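Local structure of acyl-CoA thioesterase II TesB2 (Mycobacterium marinum, 3U0A) at residues Ile10-Tyr21 against Gly43-Thr52; Arg84-Val94 against Met106-Gln114. The protein probably hydrolyses fatty acyl-CoA thioesters to the free fatty acid and coenzyme A, as a double hotdog thioesterase of the C/M/P family. All blocks are in the same frame, centred on the assembly; numbering follows the deposited sequence.

Contact 1 of 2, residues Ile10-Tyr21 against Gly43-Thr52. With NA (sodium ion), chain G; SO4 (sulfate ion), chain D.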
loop_
_atom_site.group_PDB
_atom_site.type_symbol
_atom_site.label_atom_id
_atom_site.label_comp_id
_atom_site.label_asym_id
_atom_site.label_seq_id
_atom_site.Cartn_x
_atom_site.Cartn_y
_atom_site.Cartn_z
ATOM N N ILE A 10 20.758 -9.579 6.843
ATOM C CA ILE A 10 20.062 -8.781 5.835
ATOM C C ILE A 10 20.799 -7.471 5.623
ATOM O O ILE A 10 20.810 -6.938 4.550
ATOM C CB ILE A 10 18.588 -8.516 6.201
ATOM C CG1 ILE A 10 17.805 -9.796 6.114
ATOM C CG2 ILE A 10 17.943 -7.542 5.231
ATOM C CD1 ILE A 10 16.414 -9.584 5.637
ATOM N N LEU A 11 21.437 -6.980 6.671
ATOM C CA LEU A 11 22.125 -5.701 6.617
ATOM C C LEU A 11 23.507 -5.803 5.967
ATOM O O LEU A 11 24.065 -4.797 5.577
ATOM C CB LEU A 11 22.223 -5.101 8.026
ATOM C CG LEU A 11 21.076 -4.139 8.395
ATOM C CD1 LEU A 11 19.675 -4.740 8.246
ATOM C CD2 LEU A 11 21.324 -3.671 9.813
ATOM N N ASP A 12 24.014 -7.018 5.802
ATOM C CA ASP A 12 25.350 -7.259 5.255
ATOM C C ASP A 12 25.309 -7.180 3.730
ATOM O O ASP A 12 24.883 -8.116 3.076
ATOM C CB ASP A 12 25.872 -8.639 5.767
ATOM C CG ASP A 12 27.331 -8.989 5.291
ATOM O OD1 ASP A 12 28.179 -8.055 5.080
ATOM O OD2 ASP A 12 27.643 -10.227 5.158
ATOM N N LEU A 13 25.718 -6.043 3.174
ATOM C CA LEU A 13 25.789 -5.839 1.727
ATOM C C LEU A 13 27.189 -5.429 1.305
ATOM O O LEU A 13 27.775 -4.557 1.931
ATOM C CB LEU A 13 24.868 -4.697 1.298
ATOM C CG LEU A 13 23.353 -4.862 1.192
ATOM C CD1 LEU A 13 22.843 -3.509 0.688
ATOM C CD2 LEU A 13 22.920 -6.005 0.286
ATOM N N GLU A 14 27.705 -6.015 0.229
ATOM C CA GLU A 14 28.930 -5.546 -0.392
ATOM C C GLU A 14 28.613 -4.376 -1.318
ATOM O O GLU A 14 27.709 -4.456 -2.124
ATOM C CB GLU A 14 29.557 -6.678 -1.229
ATOM C CG GLU A 14 30.936 -6.349 -1.817
ATOM C CD GLU A 14 31.430 -7.351 -2.876
ATOM O OE1 GLU A 14 30.670 -8.290 -3.256
ATOM O OE2 GLU A 14 32.583 -7.191 -3.345
ATOM N N GLN A 15 29.358 -3.297 -1.268
ATOM C CA GLN A 15 29.110 -2.241 -2.246
ATOM C C GLN A 15 30.040 -2.349 -3.422
ATOM O O GLN A 15 31.223 -2.227 -3.276
ATOM C CB GLN A 15 29.267 -0.872 -1.629
ATOM C CG GLN A 15 29.237 0.284 -2.616
ATOM C CD GLN A 15 29.388 1.588 -1.887
ATOM O OE1 GLN A 15 29.827 1.590 -0.754
ATOM N NE2 GLN A 15 29.006 2.683 -2.499
ATOM N N LEU A 16 29.467 -2.533 -4.592
ATOM C CA LEU A 16 30.201 -2.716 -5.793
ATOM C C LEU A 16 30.565 -1.403 -6.454
ATOM O O LEU A 16 31.570 -1.351 -7.153
ATOM C CB LEU A 16 29.364 -3.519 -6.771
ATOM C CG LEU A 16 28.964 -4.924 -6.369
ATOM C CD1 LEU A 16 28.147 -5.496 -7.485
ATOM C CD2 LEU A 16 30.218 -5.759 -6.121
ATOM N N GLU A 17 29.757 -0.361 -6.270
ATOM C CA GLU A 17 30.032 0.976 -6.844
ATOM C C GLU A 17 28.993 1.897 -6.279
ATOM O O GLU A 17 28.089 1.439 -5.635
ATOM C CB GLU A 17 29.889 0.952 -8.375
ATOM C CG GLU A 17 31.076 1.464 -9.145
ATOM C CD GLU A 17 31.399 2.943 -8.892
ATOM O OE1 GLU A 17 32.593 3.228 -8.710
ATOM O OE2 GLU A 17 30.483 3.814 -8.864
ATOM N N VAL A 18 29.068 3.186 -6.538
ATOM C CA VAL A 18 27.974 4.068 -6.114
ATOM C C VAL A 18 26.617 3.533 -6.666
ATOM O O VAL A 18 26.499 3.208 -7.861
ATOM C CB VAL A 18 28.202 5.537 -6.544
ATOM C CG1 VAL A 18 27.008 6.392 -6.187
ATOM C CG2 VAL A 18 29.480 6.099 -5.922
ATOM N N ASN A 19 25.628 3.404 -5.782
ATOM C CA ASN A 19 24.302 2.964 -6.171
ATOM C C ASN A 19 24.205 1.528 -6.685
ATOM O O ASN A 19 23.203 1.189 -7.273
ATOM C CB ASN A 19 23.677 3.906 -7.218
ATOM C CG ASN A 19 23.490 5.331 -6.714
ATOM O OD1 ASN A 19 23.228 5.565 -5.545
ATOM N ND2 ASN A 19 23.604 6.277 -7.603
ATOM N N ILE A 20 25.240 0.696 -6.487
ATOM C CA ILE A 20 25.210 -0.740 -6.859
ATOM C C ILE A 20 25.701 -1.513 -5.651
ATOM O O ILE A 20 26.780 -1.275 -5.177
ATOM C CB ILE A 20 26.102 -1.080 -8.096
ATOM C CG1 ILE A 20 25.850 -0.090 -9.263
ATOM C CG2 ILE A 20 25.916 -2.544 -8.518
ATOM C CD1 ILE A 20 26.524 -0.422 -10.595
ATOM N N TYR A 21 24.890 -2.447 -5.167
ATOM C CA TYR A 21 25.207 -3.262 -3.984
ATOM C C TYR A 21 24.961 -4.737 -4.330
ATOM O O TYR A 21 24.302 -5.052 -5.309
ATOM C CB TYR A 21 24.341 -2.814 -2.796
ATOM C CG TYR A 21 24.608 -1.371 -2.338
ATOM C CD1 TYR A 21 25.503 -1.097 -1.327
ATOM C CD2 TYR A 21 23.963 -0.305 -2.929
ATOM C CE1 TYR A 21 25.741 0.193 -0.909
ATOM C CE2 TYR A 21 24.207 0.997 -2.528
ATOM C CZ TYR A 21 25.092 1.252 -1.517
ATOM O OH TYR A 21 25.346 2.549 -1.123
ATOM N N GLY A 43 14.163 -7.073 1.881
ATOM C CA GLY A 43 14.828 -6.421 2.981
ATOM C C GLY A 43 16.135 -5.860 2.517
ATOM O O GLY A 43 16.473 -4.730 2.845
ATOM N N GLN A 44 16.870 -6.642 1.730
ATOM C CA GLN A 44 18.157 -6.195 1.241
ATOM C C GLN A 44 17.964 -5.074 0.232
ATOM O O GLN A 44 18.732 -4.117 0.243
ATOM C CB GLN A 44 18.992 -7.349 0.685
ATOM C CG GLN A 44 19.595 -8.243 1.790
ATOM C CD GLN A 44 20.875 -9.005 1.367
ATOM O OE1 GLN A 44 20.864 -9.855 0.454
ATOM N NE2 GLN A 44 21.968 -8.708 2.041
ATOM N N SER A 45 16.931 -5.144 -0.592
ATOM C CA SER A 45 16.600 -4.042 -1.475
ATOM C C SER A 45 16.411 -2.739 -0.690
ATOM O O SER A 45 16.870 -1.701 -1.122
ATOM C CB SER A 45 15.340 -4.346 -2.284
ATOM O OG SER A 45 15.458 -5.545 -2.984
ATOM N N LEU A 46 15.743 -2.797 0.460
ATOM C CA LEU A 46 15.572 -1.589 1.292
ATOM C C LEU A 46 16.893 -1.108 1.892
ATOM O O LEU A 46 17.182 0.095 1.893
ATOM C CB LEU A 46 14.559 -1.802 2.420
ATOM C CG LEU A 46 14.403 -0.657 3.416
ATOM C CD1 LEU A 46 13.839 0.592 2.800
ATOM C CD2 LEU A 46 13.547 -1.058 4.592
ATOM N N VAL A 47 17.689 -2.062 2.382
ATOM C CA VAL A 47 18.953 -1.725 3.000
ATOM C C VAL A 47 19.822 -0.998 1.993
ATOM O O VAL A 47 20.503 -0.049 2.341
ATOM C CB VAL A 47 19.659 -2.963 3.549
ATOM C CG1 VAL A 47 21.089 -2.636 4.004
ATOM C CG2 VAL A 47 18.846 -3.540 4.673
ATOM N N SER A 48 19.763 -1.432 0.739
ATOM C CA SER A 48 20.454 -0.747 -0.362
ATOM C C SER A 48 20.007 0.693 -0.566
ATOM O O SER A 48 20.805 1.579 -0.900
ATOM C CB SER A 48 20.190 -1.493 -1.660
ATOM O OG SER A 48 21.138 -2.517 -1.826
ATOM N N ALA A 49 18.703 0.898 -0.443
ATOM C CA ALA A 49 18.141 2.211 -0.534
ATOM C C ALA A 49 18.724 3.074 0.608
ATOM O O ALA A 49 19.153 4.184 0.365
ATOM C CB ALA A 49 16.615 2.124 -0.470
ATOM N N VAL A 50 18.760 2.511 1.820
ATOM C CA VAL A 50 19.118 3.208 3.028
ATOM C C VAL A 50 20.597 3.705 3.004
ATOM O O VAL A 50 20.948 4.763 3.566
ATOM C CB VAL A 50 18.841 2.305 4.243
ATOM C CG1 VAL A 50 19.430 2.876 5.525
ATOM C CG2 VAL A 50 17.359 2.100 4.401
ATOM N N ARG A 51 21.448 2.961 2.306
ATOM C CA ARG A 51 22.877 3.300 2.244
ATOM C C ARG A 51 23.206 4.504 1.359
ATOM O O ARG A 51 24.277 5.102 1.488
ATOM C CB ARG A 51 23.682 2.066 1.860
ATOM C CG ARG A 51 23.787 1.197 3.091
ATOM C CD ARG A 51 24.708 0.015 3.004
ATOM N NE ARG A 51 26.060 0.316 2.530
ATOM C CZ ARG A 51 27.028 -0.604 2.486
ATOM N NH1 ARG A 51 28.264 -0.273 2.061
ATOM N NH2 ARG A 51 26.760 -1.861 2.908
ATOM N N THR A 52 22.254 4.863 0.502
ATOM C CA THR A 52 22.360 5.994 -0.412
ATOM C C THR A 52 21.623 7.211 0.125
ATOM O O THR A 52 21.548 8.239 -0.549
ATOM C CB THR A 52 21.758 5.661 -1.809
ATOM O OG1 THR A 52 20.328 5.619 -1.731
ATOM C CG2 THR A 52 22.276 4.339 -2.307
HETATM NA NA NA G . 20.277 6.396 5.699
HETATM S S SO4 D . 28.123 6.685 -1.840
HETATM O O1 SO4 D . 27.631 7.790 -2.747
HETATM O O2 SO4 D . 27.147 6.454 -0.743
HETATM O O3 SO4 D . 28.253 5.407 -2.606
HETATM O O4 SO4 D . 29.524 7.024 -1.332
HETATM O O HOH W 1 18.047 6.315 6.612
#
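L13 straddles the side chains of Q44 and S48 on the helix, one methyl branch on each. CD2 lies against the amide end of Q44, 3.4 Å from its NE2, the two side chains running oppositely past each other, while CD1 drops onto S48 OG and meets V47 CG1 at 3.9 Å. With CG anti to its carbonyl carbon (chi1 -75°), Q44 sends an extended chain back towards the loop, where NE2 donates to I10 O at 3.3 Å. The donor stands above the I10 carbonyl plane, away from its lone pairs, although the oxygen lies close to the Q44 amide plane. Beside this bond V47 turns CG2 to L11 CD1 (3.9 Å), the two side chains meeting nearly at right angles.

The helix is the one that the hotdog fold wraps in its curved antiparallel sheet; the N-terminal loop and the first short hairpin close over a flank of it, and F78 of strand 76-85 packs on Q44 and S48 from the sheet. Further on, the Y21 ring lies against R51: CE1 sits over one face of the guanidinium, towards its rim, with the two planes 66° apart. A bend at chi3 (51°) brings that group alongside the ring, NH1 in plane at its edge, and NH2 donates to L13 O at 3.0 Å. V50 O and V53 O bind a sodium ion together with a water. T52 follows, with CG2 at the edge of the Y21 ring and OG1 donating to A49 O at 2.8 Å.

Contact 2 of 2, residues Arg84-Val94 against Met106-Gln114. With SO4 (sulfate ion), chain I.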
loop_
_atom_site.group_PDB
_atom_site.type_symbol
_atom_site.label_atom_id
_atom_site.label_comp_id
_atom_site.label_asym_id
_atom_site.label_seq_id
_atom_site.Cartn_x
_atom_site.Cartn_y
_atom_site.Cartn_z
ATOM N N ARG A 84 14.633 11.302 -5.943
ATOM C CA ARG A 84 14.463 12.671 -5.499
ATOM C C ARG A 84 15.231 12.884 -4.182
ATOM O O ARG A 84 15.233 12.014 -3.280
ATOM C CB ARG A 84 12.974 12.959 -5.335
ATOM C CG ARG A 84 12.559 14.404 -4.990
ATOM C CD ARG A 84 12.371 14.613 -3.481
ATOM N NE ARG A 84 11.656 13.502 -2.808
ATOM C CZ ARG A 84 10.338 13.476 -2.569
ATOM N NH1 ARG A 84 9.573 14.515 -2.922
ATOM N NH2 ARG A 84 9.774 12.418 -1.961
ATOM N N ASP A 85 15.908 14.020 -4.117
ATOM C CA ASP A 85 16.601 14.467 -2.925
ATOM C C ASP A 85 16.212 15.943 -2.580
ATOM O O ASP A 85 16.802 16.879 -3.079
ATOM C CB ASP A 85 18.125 14.338 -3.126
ATOM C CG ASP A 85 18.605 12.908 -3.033
ATOM O OD1 ASP A 85 19.134 12.527 -1.981
ATOM O OD2 ASP A 85 18.423 12.139 -4.000
ATOM N N GLY A 86 15.214 16.123 -1.735
ATOM C CA GLY A 86 14.777 17.451 -1.350
ATOM C C GLY A 86 15.174 17.760 0.071
ATOM O O GLY A 86 16.000 17.062 0.664
ATOM N N GLY A 87 14.569 18.803 0.623
ATOM C CA GLY A 87 14.916 19.294 1.953
ATOM C C GLY A 87 14.362 18.477 3.111
ATOM O O GLY A 87 14.989 18.404 4.156
ATOM N N SER A 88 13.183 17.896 2.912
ATOM C CA SER A 88 12.472 17.133 3.944
ATOM C C SER A 88 12.322 15.670 3.581
ATOM O O SER A 88 12.279 14.821 4.467
ATOM C CB SER A 88 11.060 17.698 4.168
ATOM O OG SER A 88 11.128 18.963 4.793
ATOM N N PHE A 89 12.216 15.389 2.286
ATOM C CA PHE A 89 11.975 14.057 1.822
ATOM C C PHE A 89 13.032 13.622 0.778
ATOM O O PHE A 89 13.457 14.407 -0.093
ATOM C CB PHE A 89 10.565 13.977 1.221
ATOM C CG PHE A 89 9.445 14.038 2.250
ATOM C CD1 PHE A 89 8.967 15.258 2.697
ATOM C CD2 PHE A 89 8.863 12.871 2.757
ATOM C CE1 PHE A 89 7.961 15.326 3.624
ATOM C CE2 PHE A 89 7.848 12.945 3.700
ATOM C CZ PHE A 89 7.398 14.181 4.125
ATOM N N VAL A 90 13.458 12.366 0.875
ATOM C CA VAL A 90 14.288 11.752 -0.130
ATOM C C VAL A 90 13.544 10.505 -0.599
ATOM O O VAL A 90 12.881 9.818 0.189
ATOM C CB VAL A 90 15.684 11.435 0.446
ATOM C CG1 VAL A 90 16.444 10.469 -0.433
ATOM C CG2 VAL A 90 16.499 12.718 0.653
ATOM N N THR A 91 13.597 10.228 -1.897
ATOM C CA THR A 91 12.934 9.037 -2.435
ATOM C C THR A 91 13.926 8.201 -3.202
ATOM O O THR A 91 14.724 8.751 -3.935
ATOM C CB THR A 91 11.770 9.406 -3.393
ATOM O OG1 THR A 91 10.890 10.354 -2.757
ATOM C CG2 THR A 91 10.981 8.162 -3.788
ATOM N N ARG A 92 13.837 6.878 -3.056
ATOM C CA ARG A 92 14.657 5.928 -3.804
ATOM C C ARG A 92 13.837 4.888 -4.552
ATOM O O ARG A 92 12.764 4.516 -4.078
ATOM C CB ARG A 92 15.595 5.216 -2.843
ATOM C CG ARG A 92 16.615 6.132 -2.164
ATOM C CD ARG A 92 17.575 6.744 -3.171
ATOM N NE ARG A 92 18.631 7.556 -2.570
ATOM C CZ ARG A 92 18.687 8.883 -2.576
ATOM N NH1 ARG A 92 17.725 9.634 -3.141
ATOM N NH2 ARG A 92 19.710 9.479 -1.998
ATOM N N ARG A 93 14.323 4.441 -5.721
ATOM C CA ARG A 93 13.807 3.193 -6.347
ATOM C C ARG A 93 14.934 2.194 -6.390
ATOM O O ARG A 93 16.090 2.601 -6.539
ATOM C CB ARG A 93 13.195 3.401 -7.739
ATOM C CG ARG A 93 11.892 4.158 -7.660
ATOM C CD ARG A 93 11.094 4.173 -8.949
ATOM N NE ARG A 93 11.828 4.629 -10.144
ATOM C CZ ARG A 93 11.351 4.616 -11.415
ATOM N NH1 ARG A 93 10.110 4.168 -11.727
ATOM N NH2 ARG A 93 12.138 5.027 -12.398
ATOM N N VAL A 94 14.611 0.914 -6.215
ATOM C CA VAL A 94 15.593 -0.158 -6.250
ATOM C C VAL A 94 15.076 -1.324 -7.090
ATOM O O VAL A 94 13.894 -1.718 -6.956
ATOM C CB VAL A 94 15.923 -0.730 -4.842
ATOM C CG1 VAL A 94 16.949 -1.861 -4.952
ATOM C CG2 VAL A 94 16.435 0.340 -3.900
ATOM N N MET A 106 10.990 -1.931 -6.241
ATOM C CA MET A 106 10.677 -1.357 -4.976
ATOM C C MET A 106 10.866 0.160 -4.955
ATOM O O MET A 106 11.703 0.706 -5.620
ATOM C CB MET A 106 11.629 -1.979 -4.002
ATOM C CG MET A 106 11.400 -1.581 -2.611
ATOM S SD MET A 106 12.928 -1.754 -1.703
ATOM C CE MET A 106 12.742 -0.274 -0.690
ATOM N N GLY A 107 10.077 0.824 -4.137
ATOM C CA GLY A 107 10.319 2.221 -3.805
ATOM C C GLY A 107 10.150 2.480 -2.314
ATOM O O GLY A 107 9.368 1.790 -1.650
ATOM N N ALA A 108 10.881 3.480 -1.816
ATOM C CA ALA A 108 10.851 3.868 -0.414
ATOM C C ALA A 108 11.040 5.375 -0.256
ATOM O O ALA A 108 11.740 5.992 -1.050
ATOM C CB ALA A 108 11.906 3.098 0.382
ATOM N N SER A 109 10.416 5.939 0.798
ATOM C CA SER A 109 10.466 7.376 1.101
ATOM C C SER A 109 11.121 7.618 2.458
ATOM O O SER A 109 10.883 6.889 3.409
ATOM C CB SER A 109 9.053 7.985 1.078
ATOM O OG SER A 109 9.065 9.415 1.015
ATOM N N PHE A 110 11.942 8.654 2.518
ATOM C CA PHE A 110 12.690 9.026 3.711
ATOM C C PHE A 110 12.429 10.520 4.093
ATOM O O PHE A 110 12.403 11.407 3.231
ATOM C CB PHE A 110 14.190 8.778 3.464
ATOM C CG PHE A 110 14.519 7.371 3.006
ATOM C CD1 PHE A 110 14.150 6.932 1.755
ATOM C CD2 PHE A 110 15.210 6.500 3.831
ATOM C CE1 PHE A 110 14.436 5.655 1.331
ATOM C CE2 PHE A 110 15.504 5.200 3.415
ATOM C CZ PHE A 110 15.109 4.775 2.159
ATOM N N GLN A 111 12.225 10.784 5.382
ATOM C CA GLN A 111 11.880 12.118 5.851
ATOM C C GLN A 111 12.695 12.501 7.043
ATOM O O GLN A 111 13.047 11.668 7.863
ATOM C CB GLN A 111 10.398 12.179 6.226
ATOM C CG GLN A 111 9.880 13.550 6.690
ATOM C CD GLN A 111 8.525 13.479 7.388
ATOM O OE1 GLN A 111 8.154 12.450 7.908
ATOM N NE2 GLN A 111 7.787 14.577 7.386
ATOM N N THR A 112 12.944 13.791 7.175
ATOM C CA THR A 112 13.553 14.312 8.406
ATOM C C THR A 112 12.556 14.326 9.595
ATOM O O THR A 112 11.348 14.115 9.459
ATOM C CB THR A 112 14.185 15.714 8.210
ATOM O OG1 THR A 112 13.230 16.585 7.616
ATOM C CG2 THR A 112 15.398 15.651 7.336
ATOM N N ALA A 113 13.100 14.546 10.785
ATOM C CA ALA A 113 12.272 14.674 11.981
ATOM C C ALA A 113 11.516 15.990 11.914
ATOM O O ALA A 113 12.123 17.033 11.866
ATOM C CB ALA A 113 13.128 14.601 13.250
ATOM N N GLN A 114 10.194 15.913 11.863
ATOM C CA GLN A 114 9.354 17.100 11.844
ATOM C C GLN A 114 8.097 16.856 12.691
ATOM O O GLN A 114 7.997 15.835 13.358
ATOM C CB GLN A 114 9.004 17.454 10.395
ATOM C CG GLN A 114 10.203 17.350 9.455
ATOM C CD GLN A 114 9.949 17.935 8.073
ATOM O OE1 GLN A 114 9.029 17.500 7.341
ATOM N NE2 GLN A 114 10.780 18.917 7.690
HETATM S S SO4 I . 9.505 20.384 1.737
HETATM O O1 SO4 I . 8.671 21.569 1.336
HETATM O O2 SO4 I . 8.580 19.378 2.402
HETATM O O3 SO4 I . 10.088 19.717 0.527
HETATM O O4 SO4 I . 10.637 20.905 2.598
HETATM O O HOH W 2 7.567 11.071 -1.523
#
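A beta hairpin of the N-terminal hotdog domain supplies this contact: strands 89-98 and 101-111 run antiparallel; over 89-94 and 106-111 the axes are at 160° and come within 4.6 Å. V90 with F110, R92 with A108 and V94 with M106 are the hydrogen-bonded pairs; V90 N to F110 O measures 2.8 Å. Past the last bridge the pairing carries on into the loop, where T112 N donates to S88 O at 3.0 Å.

F89 and Q111 lie side by side and point the same way. CG of the glutamine makes a CH-pi contact over the ring face, 3.8 Å from the centroid, and its amide plane is only 23° from that of the ring. Q111 NE2 donates to Q114 OE1 at 3.2 Å, and Q114 NE2 in turn gives a hydrogen bond to S88 OG at 2.9 Å, so a relay of amides ties the loop to the serine, which also donates to a sulfate. Q111 OE1 and Q114 OE1 accept from R250 and R275 of the second subunit. On the other face of the sheet, R92 bends at chi2 (-64°) back towards D85 and grips its carboxylate end-on, NH1 to OD2 at 2.7 Å and NH2 to OD1. NH2 is also hydrogen-bonded to T52 O, and NH1 to T91 O, which R84 N reaches from the opposite face of the carbonyl plane.

Strands 76-85 and 58-66 flank the hairpin. A108 and F110 pack on L62 and V59 of the latter, and V94, M106 and F110 meet helix 34-51.

In the fold
From the N terminus, the chain lays down the loop and short hairpin of 10-21, crosses a partly unmodelled link and enters helix 34-51, where contact 1 closes the first loop. Contact 2 opens only afterwards, at strand 76-85, and closes across the tight hairpin of 89-98 and 101-111. The two loops are therefore in series, neither nested nor crossed, yet they meet in space with centres about 16 Å apart. T52 O at the helix end probably accepts a hydrogen bond from R92 NH2, while S45 and L46 pack on M106. Strand 76-85, neighbouring 20-23 and 89-98, joins them in the sheet.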